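Long-range contacts in lipoxygenase (Cyanothece sp., PDB 5EK8), which probably catalyses the insertion of molecular oxygen into polyunsaturated fatty acids at a non-haem iron centre, as a 9R-lipoxygenase: residues D63-P67 and E490-H495; F171-F175 and E368-V372; N377-I383 and E481-R487; D436-W440 and Q557-H561. One frame throughout, in Å; residues are numbered along the deposited sequence.

Contact 1. Residues D63-P67 and E490-H495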
# COMPACT_ATOMS: atom_id res chain seq x y z
N ASP A 63 -3.43 22.96 6.02
CA ASP A 63 -3.98 22.14 7.10
C ASP A 63 -3.22 22.22 8.42
O ASP A 63 -3.83 22.15 9.49
CB ASP A 63 -4.09 20.67 6.66
CG ASP A 63 -2.77 20.08 6.16
OD1 ASP A 63 -2.78 18.90 5.75
OD2 ASP A 63 -1.74 20.79 6.16
N THR A 64 -1.89 22.37 8.37
CA THR A 64 -1.10 22.47 9.59
C THR A 64 -0.62 23.90 9.84
O THR A 64 -0.14 24.21 10.93
CB THR A 64 0.14 21.54 9.55
OG1 THR A 64 1.03 21.95 8.51
CG2 THR A 64 -0.28 20.09 9.33
N ASN A 65 -0.76 24.75 8.83
CA ASN A 65 -0.28 26.13 8.89
C ASN A 65 1.22 26.22 9.21
O ASN A 65 1.71 27.27 9.62
CB ASN A 65 -1.09 26.93 9.91
CG ASN A 65 -2.51 27.20 9.45
OD1 ASN A 65 -2.75 27.40 8.26
ND2 ASN A 65 -3.45 27.21 10.39
N LYS A 66 1.93 25.12 8.99
CA LYS A 66 3.38 25.10 9.05
C LYS A 66 3.92 25.66 7.74
O LYS A 66 3.21 25.67 6.73
CB LYS A 66 3.91 23.68 9.28
CG LYS A 66 3.66 23.13 10.67
CD LYS A 66 4.46 21.87 10.90
CE LYS A 66 4.22 21.31 12.29
NZ LYS A 66 5.05 20.10 12.53
N PRO A 67 5.16 26.15 7.75
CA PRO A 67 5.75 26.70 6.52
C PRO A 67 5.89 25.66 5.41
O PRO A 67 6.31 24.54 5.68
CB PRO A 67 7.12 27.20 6.97
CG PRO A 67 7.40 26.50 8.26
CD PRO A 67 6.06 26.33 8.90
N GLU A 490 7.79 15.21 12.31
CA GLU A 490 6.68 15.87 12.99
C GLU A 490 5.35 15.56 12.32
O GLU A 490 4.38 15.27 13.00
CB GLU A 490 6.91 17.38 13.03
CG GLU A 490 8.03 17.80 13.97
CD GLU A 490 8.30 19.29 13.93
OE1 GLU A 490 9.31 19.73 14.51
OE2 GLU A 490 7.49 20.02 13.32
N ASP A 491 5.31 15.61 10.99
CA ASP A 491 4.09 15.27 10.26
C ASP A 491 3.68 13.82 10.53
O ASP A 491 2.49 13.53 10.78
CB ASP A 491 4.27 15.51 8.77
CG ASP A 491 3.72 16.86 8.32
OD1 ASP A 491 3.82 17.18 7.12
OD2 ASP A 491 3.16 17.59 9.17
N LEU A 492 4.66 12.92 10.48
CA LEU A 492 4.42 11.51 10.81
C LEU A 492 3.78 11.32 12.19
O LEU A 492 2.71 10.72 12.31
CB LEU A 492 5.72 10.71 10.75
CG LEU A 492 6.26 10.45 9.34
CD1 LEU A 492 7.69 9.92 9.41
CD2 LEU A 492 5.35 9.48 8.57
N VAL A 493 4.44 11.82 13.23
CA VAL A 493 3.95 11.67 14.60
C VAL A 493 2.59 12.33 14.79
O VAL A 493 1.66 11.72 15.32
CB VAL A 493 4.95 12.27 15.63
CG1 VAL A 493 4.32 12.34 17.02
CG2 VAL A 493 6.24 11.46 15.66
N GLU A 494 2.48 13.58 14.35
CA GLU A 494 1.27 14.36 14.56
C GLU A 494 0.06 13.79 13.83
O GLU A 494 -1.07 14.00 14.26
CB GLU A 494 1.49 15.81 14.12
CG GLU A 494 2.49 16.57 14.98
CD GLU A 494 2.69 18.00 14.53
OE1 GLU A 494 1.94 18.44 13.62
OE2 GLU A 494 3.59 18.67 15.08
N HIS A 495 0.29 13.07 12.73
CA HIS A 495 -0.84 12.61 11.94
C HIS A 495 -1.09 11.11 12.03
O HIS A 495 -2.03 10.60 11.45
CB HIS A 495 -0.67 13.02 10.49
CG HIS A 495 -0.81 14.49 10.26
ND1 HIS A 495 0.27 15.35 10.21
CD2 HIS A 495 -1.91 15.26 10.10
CE1 HIS A 495 -0.17 16.58 10.02
NE2 HIS A 495 -1.49 16.55 9.94

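Contact 2. Residues F171-F175 and E368-V372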
# COMPACT_ATOMS: atom_id res chain seq x y z
N PHE A 171 -7.03 7.02 9.58
CA PHE A 171 -5.64 6.82 9.19
C PHE A 171 -5.05 8.10 8.61
O PHE A 171 -5.78 8.99 8.17
CB PHE A 171 -5.53 5.69 8.18
CG PHE A 171 -6.23 4.42 8.59
CD1 PHE A 171 -5.82 3.72 9.71
CD2 PHE A 171 -7.29 3.93 7.84
CE1 PHE A 171 -6.46 2.55 10.09
CE2 PHE A 171 -7.94 2.76 8.21
CZ PHE A 171 -7.52 2.07 9.34
N ALA A 172 -3.73 8.18 8.62
CA ALA A 172 -3.06 9.27 7.94
C ALA A 172 -3.06 9.02 6.43
O ALA A 172 -2.29 8.20 5.92
CB ALA A 172 -1.65 9.43 8.45
N ARG A 173 -3.94 9.73 5.73
CA ARG A 173 -4.11 9.57 4.29
C ARG A 173 -4.23 10.93 3.62
O ARG A 173 -4.53 11.93 4.29
CB ARG A 173 -5.35 8.73 3.98
CG ARG A 173 -5.39 7.38 4.68
CD ARG A 173 -6.51 6.53 4.13
NE ARG A 173 -6.38 6.42 2.68
CZ ARG A 173 -7.27 5.84 1.88
NH1 ARG A 173 -8.37 5.30 2.39
NH2 ARG A 173 -7.05 5.81 0.58
N ILE A 174 -4.00 10.98 2.32
CA ILE A 174 -4.16 12.22 1.57
C ILE A 174 -5.64 12.50 1.39
O ILE A 174 -6.46 11.58 1.34
CB ILE A 174 -3.45 12.16 0.20
CG1 ILE A 174 -3.32 13.56 -0.40
CG2 ILE A 174 -4.17 11.21 -0.75
CD1 ILE A 174 -2.51 13.61 -1.67
N PHE A 175 -6.00 13.78 1.31
CA PHE A 175 -7.38 14.15 1.02
C PHE A 175 -7.58 14.17 -0.49
O PHE A 175 -7.02 15.02 -1.19
CB PHE A 175 -7.73 15.50 1.64
CG PHE A 175 -9.16 15.91 1.42
CD1 PHE A 175 -10.20 15.14 1.90
CD2 PHE A 175 -9.45 17.07 0.71
CE1 PHE A 175 -11.51 15.52 1.69
CE2 PHE A 175 -10.77 17.46 0.50
CZ PHE A 175 -11.80 16.68 1.00
N GLU A 368 0.94 4.57 3.47
CA GLU A 368 0.39 5.82 2.95
C GLU A 368 0.81 7.02 3.80
O GLU A 368 1.07 8.10 3.26
CB GLU A 368 -1.14 5.77 2.86
CG GLU A 368 -1.76 7.12 2.48
CD GLU A 368 -3.06 7.02 1.72
OE1 GLU A 368 -3.55 8.06 1.24
OE2 GLU A 368 -3.60 5.90 1.59
N GLN A 369 0.90 6.84 5.12
CA GLN A 369 1.26 7.94 6.01
C GLN A 369 2.68 8.42 5.73
O GLN A 369 2.96 9.63 5.69
CB GLN A 369 1.10 7.52 7.48
CG GLN A 369 2.03 6.42 7.97
CD GLN A 369 1.66 5.89 9.35
OE1 GLN A 369 1.17 6.64 10.21
NE2 GLN A 369 1.89 4.60 9.57
N TYR A 370 3.57 7.45 5.50
CA TYR A 370 4.94 7.76 5.15
C TYR A 370 5.00 8.43 3.80
O TYR A 370 5.81 9.33 3.59
CB TYR A 370 5.79 6.50 5.15
CG TYR A 370 5.99 5.91 6.51
CD1 TYR A 370 6.86 6.51 7.43
CD2 TYR A 370 5.33 4.76 6.89
CE1 TYR A 370 7.05 5.98 8.69
CE2 TYR A 370 5.51 4.22 8.15
CZ TYR A 370 6.37 4.83 9.04
OH TYR A 370 6.54 4.27 10.28
N ALA A 371 4.15 8.00 2.88
CA ALA A 371 4.08 8.63 1.56
C ALA A 371 3.71 10.11 1.69
O ALA A 371 4.47 10.99 1.26
CB ALA A 371 3.08 7.92 0.67
N VAL A 372 2.56 10.37 2.28
CA VAL A 372 2.07 11.73 2.45
C VAL A 372 3.09 12.63 3.13
O VAL A 372 3.43 13.70 2.62
CB VAL A 372 0.75 11.77 3.24
CG1 VAL A 372 0.31 13.20 3.46
CG2 VAL A 372 -0.33 10.98 2.52

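Contact 3. Residues N377-I383 and E481-R487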
# COMPACT_ATOMS: atom_id res chain seq x y z
N ASN A 377 7.29 16.92 2.85
CA ASN A 377 8.42 17.61 3.48
C ASN A 377 9.82 17.35 2.91
O ASN A 377 10.78 18.00 3.32
CB ASN A 377 8.43 17.27 4.98
CG ASN A 377 7.13 17.64 5.67
OD1 ASN A 377 6.90 18.81 5.99
ND2 ASN A 377 6.28 16.65 5.91
N LEU A 378 9.95 16.41 1.98
CA LEU A 378 11.27 16.05 1.46
C LEU A 378 11.51 16.59 0.05
O LEU A 378 10.98 16.04 -0.92
CB LEU A 378 11.45 14.53 1.49
CG LEU A 378 11.43 13.91 2.89
CD1 LEU A 378 11.71 12.42 2.82
CD2 LEU A 378 12.42 14.62 3.81
N ARG A 379 12.32 17.64 -0.05
CA ARG A 379 12.64 18.25 -1.34
C ARG A 379 14.14 18.38 -1.58
O ARG A 379 14.71 17.67 -2.41
CB ARG A 379 11.98 19.63 -1.45
CG ARG A 379 10.60 19.58 -2.07
CD ARG A 379 9.78 20.81 -1.73
NE ARG A 379 8.46 20.40 -1.27
CZ ARG A 379 8.00 20.58 -0.04
NH1 ARG A 379 6.79 20.17 0.28
NH2 ARG A 379 8.76 21.18 0.87
N LYS A 380 14.79 19.30 -0.85
CA LYS A 380 16.23 19.51 -0.99
C LYS A 380 17.05 18.36 -0.40
O LYS A 380 18.17 18.10 -0.83
CB LYS A 380 16.64 20.83 -0.33
CG LYS A 380 16.24 22.07 -1.11
CD LYS A 380 17.10 23.25 -0.71
CE LYS A 380 16.75 24.50 -1.50
NZ LYS A 380 17.71 25.60 -1.25
N ASN A 381 16.48 17.68 0.59
CA ASN A 381 17.18 16.60 1.28
C ASN A 381 17.25 15.32 0.44
O ASN A 381 16.22 14.77 0.04
CB ASN A 381 16.52 16.32 2.63
CG ASN A 381 17.44 15.58 3.58
OD1 ASN A 381 17.94 14.50 3.25
ND2 ASN A 381 17.67 16.16 4.75
N PRO A 382 18.47 14.83 0.19
CA PRO A 382 18.78 13.63 -0.60
C PRO A 382 17.93 12.42 -0.25
O PRO A 382 17.70 11.57 -1.11
CB PRO A 382 20.26 13.36 -0.29
CG PRO A 382 20.70 14.46 0.64
CD PRO A 382 19.70 15.56 0.56
N ILE A 383 17.47 12.34 1.00
CA ILE A 383 16.63 11.22 1.44
C ILE A 383 15.36 11.13 0.58
O ILE A 383 14.82 10.04 0.37
CB ILE A 383 16.27 11.36 2.93
CG1 ILE A 383 17.52 11.15 3.78
CG2 ILE A 383 15.22 10.34 3.34
CD1 ILE A 383 18.14 9.77 3.61
N GLU A 481 20.28 19.90 5.24
CA GLU A 481 18.84 20.11 5.10
C GLU A 481 18.07 19.18 6.02
O GLU A 481 17.05 18.60 5.64
CB GLU A 481 18.41 19.92 3.65
CG GLU A 481 18.96 20.97 2.69
CD GLU A 481 18.37 22.36 2.92
OE1 GLU A 481 17.48 22.51 3.79
OE2 GLU A 481 18.81 23.30 2.22
N TRP A 482 18.58 19.04 7.25
CA TRP A 482 18.00 18.15 8.24
C TRP A 482 16.63 18.65 8.71
O TRP A 482 15.80 17.87 9.20
CB TRP A 482 18.95 18.00 9.42
CG TRP A 482 18.47 17.06 10.47
CD1 TRP A 482 17.84 17.38 11.64
CD2 TRP A 482 18.56 15.63 10.44
NE1 TRP A 482 17.55 16.24 12.34
CE2 TRP A 482 17.98 15.15 11.62
CE3 TRP A 482 19.09 14.71 9.52
CZ2 TRP A 482 17.90 13.79 11.92
CZ3 TRP A 482 19.01 13.36 9.82
CH2 TRP A 482 18.42 12.92 11.01
N VAL A 483 16.40 19.95 8.56
CA VAL A 483 15.13 20.57 8.92
C VAL A 483 13.97 19.86 8.23
O VAL A 483 12.90 19.66 8.82
CB VAL A 483 15.12 22.07 8.56
CG1 VAL A 483 13.72 22.64 8.65
CG2 VAL A 483 16.08 22.82 9.48
N GLU A 484 14.20 19.45 6.98
CA GLU A 484 13.22 18.69 6.23
C GLU A 484 12.92 17.37 6.94
O GLU A 484 11.76 16.96 7.05
CB GLU A 484 13.70 18.44 4.80
CG GLU A 484 13.76 19.69 3.94
CD GLU A 484 13.85 19.40 2.45
OE1 GLU A 484 14.01 18.22 2.08
OE2 GLU A 484 13.75 20.35 1.65
N ILE A 485 13.96 16.71 7.44
CA ILE A 485 13.78 15.47 8.19
C ILE A 485 12.95 15.72 9.44
O ILE A 485 12.11 14.89 9.81
CB ILE A 485 15.12 14.83 8.59
CG1 ILE A 485 15.96 14.55 7.34
CG2 ILE A 485 14.88 13.56 9.39
CD1 ILE A 485 15.25 13.70 6.29
N ARG A 486 13.17 16.86 10.09
CA ARG A 486 12.39 17.18 11.28
C ARG A 486 10.91 17.39 10.94
O ARG A 486 10.04 16.86 11.63
CB ARG A 486 12.93 18.42 11.99
CG ARG A 486 12.20 18.72 13.29
CD ARG A 486 12.81 19.87 14.07
NE ARG A 486 12.13 20.05 15.35
CZ ARG A 486 12.56 20.84 16.33
NH1 ARG A 486 13.68 21.54 16.19
NH2 ARG A 486 11.86 20.92 17.45
N ARG A 487 10.63 18.16 9.89
CA ARG A 487 9.25 18.40 9.48
C ARG A 487 8.56 17.10 9.08
O ARG A 487 7.38 16.89 9.37
CB ARG A 487 9.19 19.41 8.34
CG ARG A 487 9.66 20.79 8.74
CD ARG A 487 8.80 21.34 9.88
NE ARG A 487 9.38 22.55 10.46
CZ ARG A 487 10.18 22.55 11.52
NH1 ARG A 487 10.47 21.41 12.13
NH2 ARG A 487 10.67 23.69 11.98

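Contact 4. Residues D436-W440 and Q557-H561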
# COMPACT_ATOMS: atom_id res chain seq x y z
N ASP A 436 4.86 0.70 14.17
CA ASP A 436 5.90 1.73 14.20
C ASP A 436 7.18 1.22 13.52
O ASP A 436 7.34 0.02 13.31
CB ASP A 436 6.18 2.17 15.64
CG ASP A 436 7.22 3.27 15.73
OD1 ASP A 436 6.97 4.36 15.18
OD2 ASP A 436 8.28 3.04 16.34
N TRP A 437 8.08 2.14 13.18
CA TRP A 437 9.31 1.81 12.47
C TRP A 437 10.46 1.39 13.39
O TRP A 437 11.38 0.69 12.94
CB TRP A 437 9.76 3.00 11.63
CG TRP A 437 9.85 4.28 12.42
CD1 TRP A 437 8.88 5.22 12.56
CD2 TRP A 437 10.98 4.75 13.17
NE1 TRP A 437 9.33 6.25 13.35
CE2 TRP A 437 10.61 5.98 13.74
CE3 TRP A 437 12.25 4.24 13.42
CZ2 TRP A 437 11.48 6.72 14.55
CZ3 TRP A 437 13.11 4.97 14.23
CH2 TRP A 437 12.72 6.20 14.78
N LYS A 438 10.42 1.80 14.65
CA LYS A 438 11.58 1.66 15.53
C LYS A 438 11.84 0.23 15.98
O LYS A 438 10.92 -0.51 16.33
CB LYS A 438 11.43 2.56 16.77
CG LYS A 438 12.76 2.88 17.42
CD LYS A 438 12.61 3.88 18.56
CE LYS A 438 13.98 4.37 19.03
NZ LYS A 438 13.85 5.30 20.18
N ASP A 439 13.12 -0.15 15.94
CA ASP A 439 13.60 -1.47 16.35
C ASP A 439 12.92 -2.62 15.60
O ASP A 439 13.00 -3.78 16.02
CB ASP A 439 13.42 -1.66 17.86
CG ASP A 439 14.54 -1.02 18.67
OD1 ASP A 439 15.27 -0.17 18.12
OD2 ASP A 439 14.68 -1.37 19.87
N TRP A 440 12.26 -2.30 14.49
CA TRP A 440 11.58 -3.31 13.69
C TRP A 440 12.59 -4.09 12.85
O TRP A 440 13.45 -3.51 12.19
CB TRP A 440 10.52 -2.66 12.80
CG TRP A 440 9.59 -3.63 12.14
CD1 TRP A 440 8.33 -3.96 12.55
CD2 TRP A 440 9.84 -4.40 10.96
NE1 TRP A 440 7.78 -4.88 11.69
CE2 TRP A 440 8.68 -5.17 10.71
CE3 TRP A 440 10.93 -4.51 10.09
CZ2 TRP A 440 8.59 -6.05 9.63
CZ3 TRP A 440 10.83 -5.38 9.02
CH2 TRP A 440 9.67 -6.13 8.79
N GLN A 557 16.81 3.58 10.11
CA GLN A 557 15.88 2.50 10.44
C GLN A 557 14.51 2.72 9.80
O GLN A 557 13.91 1.80 9.26
CB GLN A 557 15.74 2.34 11.95
CG GLN A 557 14.59 1.42 12.39
CD GLN A 557 14.68 0.02 11.80
OE1 GLN A 557 15.74 -0.44 11.39
NE2 GLN A 557 13.54 -0.67 11.76
N CYS A 558 14.03 3.96 9.87
CA CYS A 558 12.75 4.30 9.27
C CYS A 558 12.79 4.05 7.75
O CYS A 558 11.85 3.51 7.17
CB CYS A 558 12.39 5.76 9.56
SG CYS A 558 10.74 6.27 9.02
N CYS A 559 13.90 4.43 7.14
CA CYS A 559 14.12 4.22 5.72
C CYS A 559 14.10 2.74 5.36
O CYS A 559 13.45 2.33 4.39
CB CYS A 559 15.43 4.87 5.29
SG CYS A 559 15.38 6.69 5.26
N ARG A 560 14.83 1.94 6.14
CA ARG A 560 14.81 0.48 5.99
C ARG A 560 13.39 -0.07 6.06
O ARG A 560 12.99 -0.90 5.24
CB ARG A 560 15.66 -0.18 7.08
CG ARG A 560 17.15 -0.22 6.79
CD ARG A 560 17.86 -1.12 7.80
NE ARG A 560 17.79 -0.61 9.17
CZ ARG A 560 18.71 0.16 9.73
NH1 ARG A 560 19.78 0.53 9.05
NH2 ARG A 560 18.56 0.57 10.99
N HIS A 561 12.64 0.38 7.06
CA HIS A 561 11.26 -0.05 7.27
C HIS A 561 10.39 0.24 6.04
O HIS A 561 9.76 -0.67 5.46
CB HIS A 561 10.69 0.65 8.50
CG HIS A 561 9.40 0.09 8.98
ND1 HIS A 561 9.30 -1.14 9.61
CD2 HIS A 561 8.14 0.58 8.94
CE1 HIS A 561 8.04 -1.38 9.92
NE2 HIS A 561 7.31 -0.35 9.53

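Contact 1. Residues D63-P67 and E490-H495
The loop around T64 runs past the side of a helix, with T64 CA 8.9 Å from D491 CA, so the gap is bridged by side chains and not by backbone bonds. K66 does most of the bridging. Its CG stands anti to the carbonyl carbon (chi1 -71°) and the rest of the chain is extended, which carries the ammonium group to two glutamates one helical turn apart. K66 NZ lies 2.6 Å from E490 OE2, on the anti lone pair of that oxygen, and 3.3 Å from E494 OE2, which it meets from above the carboxylate plane. One cation ties two acids together in a salt-bridge network, while R486 and R487 hold E490 OE1. A methionine in place of K66 would probably leave E494, and OE2 of E490, without the positive charge between them.

At the C-terminal end of the helix, T64 presents its methyl group to the rim of an imidazole: T64 CG2 is 3.6 Å from H495 CE1, near the plane of the ring. That ring is steadied by its own helix, since H495 ND1 donates to D491 O at 2.9 Å, within the imidazole plane, and Y165 stacks on it. The D491 carboxylate is engaged mainly by R376, which also makes a salt bridge with D63 and so serves both sides.

The loop joins strands 53-61 and 72-79, in what is probably the N-terminal PLAT domain. Its charged link to helix 482-495 is consistent with the interface between PLAT and helical catalytic domains found in lipoxygenases.

Contact 2. Residues F171-F175 and E368-V372
The carboxylate of E368 reaches from its helix to two successive residues, R173 and I174, using a different oxygen for each. I174 N donates to E368 OE1 at 3.1 Å in a fairly straight bond (162°), meeting the oxygen on its anti side and somewhat out of the carboxylate plane. The salt bridge from R173 NE to E368 OE2, at 3.0 Å, is weak as a hydrogen bond because it is bent, and the guanidinium and carboxylate planes stand 73° apart. E368 leaves the helix with CG opposite its own N (chi1 173°) and runs out extended, passing A172 O with its CG on the way to these partners.

Apolar contacts lie along the same helix surface. A172 CB rests on Q369 CB at 3.5 Å, and one turn beyond E368, V372 sets a methyl group against the loop, V372 CG2 being 4.1 Å from I174 CB.

Second-shell residues hold the charged pair in place: N398 donates to E368 OE2, and D402 makes a salt bridge with R173 NH1. A leucine at E368 would probably strip I174 N of its acceptor and leave R173 to lean on D402, loosening the loop's hold on the helix. That helix, 337-377, also carries the iron ligands H359 and H364. The side chain of E368 is about 6 Å from that of H364. The side chain of E368 is about 11 Å from the bound iron (II) ion.

Around this buried contact, helix 394-404 packs on R173, I174 and E368, helix 421-432 covers F171, and helix 549-574 receives Y370.

Contact 3. Residues N377-I383 and E481-R487
E484 OE1 is gripped by two backbone amides of the facing loop, R379 N at 2.8 Å and N381 N at 2.9 Å, which come to it from opposite faces of the carboxylate plane. The amide between them takes the other oxygen: K380 N lies 2.9 Å from E484 OE2, on its syn side, and N70 ND2 also donates to that atom. The glutamate side chain leaves helix 482-495 stretched out (chi2 -163°), which carries its end into the curve of the loop.

N381 returns the hold from the loop side. Its ND2 donates to E481 O at 2.7 Å, from well above the carbonyl plane, while E484 N approaches the same oxygen from the other face. N381 OD1 accepts from I383 N, a capping bond, so one amide both caps helix 383-391 and ties the loop to the link before helix 482-495.

Beside these polar links, I485 CD1 packs against L378 CD2 at 3.9 Å and against I383 CB. At the far end N377 OD1 lies alongside R487 CB at 3.3 Å, while N377 ND2 is bound by D491.

Three consecutive backbone N-H groups around one buried carboxylate would probably stabilise its negative charge and favour the ionised form, with the glutamate in turn fixing the path of the chain between helices 337-377 and 383-391.

Contact 4. Residues D436-W440 and Q557-H561
W437 and H561 meet backbone to ring: W437 CA sits over the centre of the imidazole face, 3.9 Å from its centroid, in a CH-pi contact. The same imidazole turns an edge to W440, its CE1 lying above the indole, in a T-shaped (edge-to-face) pair with the ring planes at 77° and the centroid of the five-membered ring 4.6 Å from that of the imidazole. H561 thus has the backbone of W437 over one face and the indole of W440 at its edge, and its NE2 is bound by Q366 OE1.

The indole of W437 takes a different partner. Its CG stands between the backbone N and carbonyl carbon (chi1 52°), which brings one ring face against C558: CB makes a CH-pi contact and SG a sulfur-aromatic one, the sulfur 4.2 Å from the centroid of the five-membered ring. K438 CB covers the opposite face, and Q557 CG touches the rim.

W437 to W440 form a type II beta turn, overlapped at its start by an Asx turn in which D436 OD2 accepts from K438 N; the amide of Q557 closes on both ends of the beta turn. Q557 NE2 donates to W437 O at 2.8 Å, nearly along the C=O axis and in the plane of its own amide, and to W440 O at 2.9 Å in a more bent bond, tilted from that plane. The amide's orientation is probably fixed by R560, whose NE and NH2 both grip Q557 OE1 side-on, each at 3.0 Å. On the loop side, R539 holds the D436 carboxylate and accepts from W437 NE1 through its backbone O.

Contact 1 closes the longest loop of the chain here, and contacts 2 and 3 are nested within it, one after the other; contact 4 crosses contacts 1 and 3 along the sequence. Contacts 1 and 3 share helix 482-495, their centres about 14 Å apart, and are joined through N377 and D491. Helix 337-377 supplies contact 2 and leads into contact 3. Its Y370 packs on W437 and C558 of contact 4, whose centre is about 17 Å from that of contact 2, and on L492 of contact 1. Together the contacts tie the probable PLAT domain and several loops to the helices around the iron-bearing core.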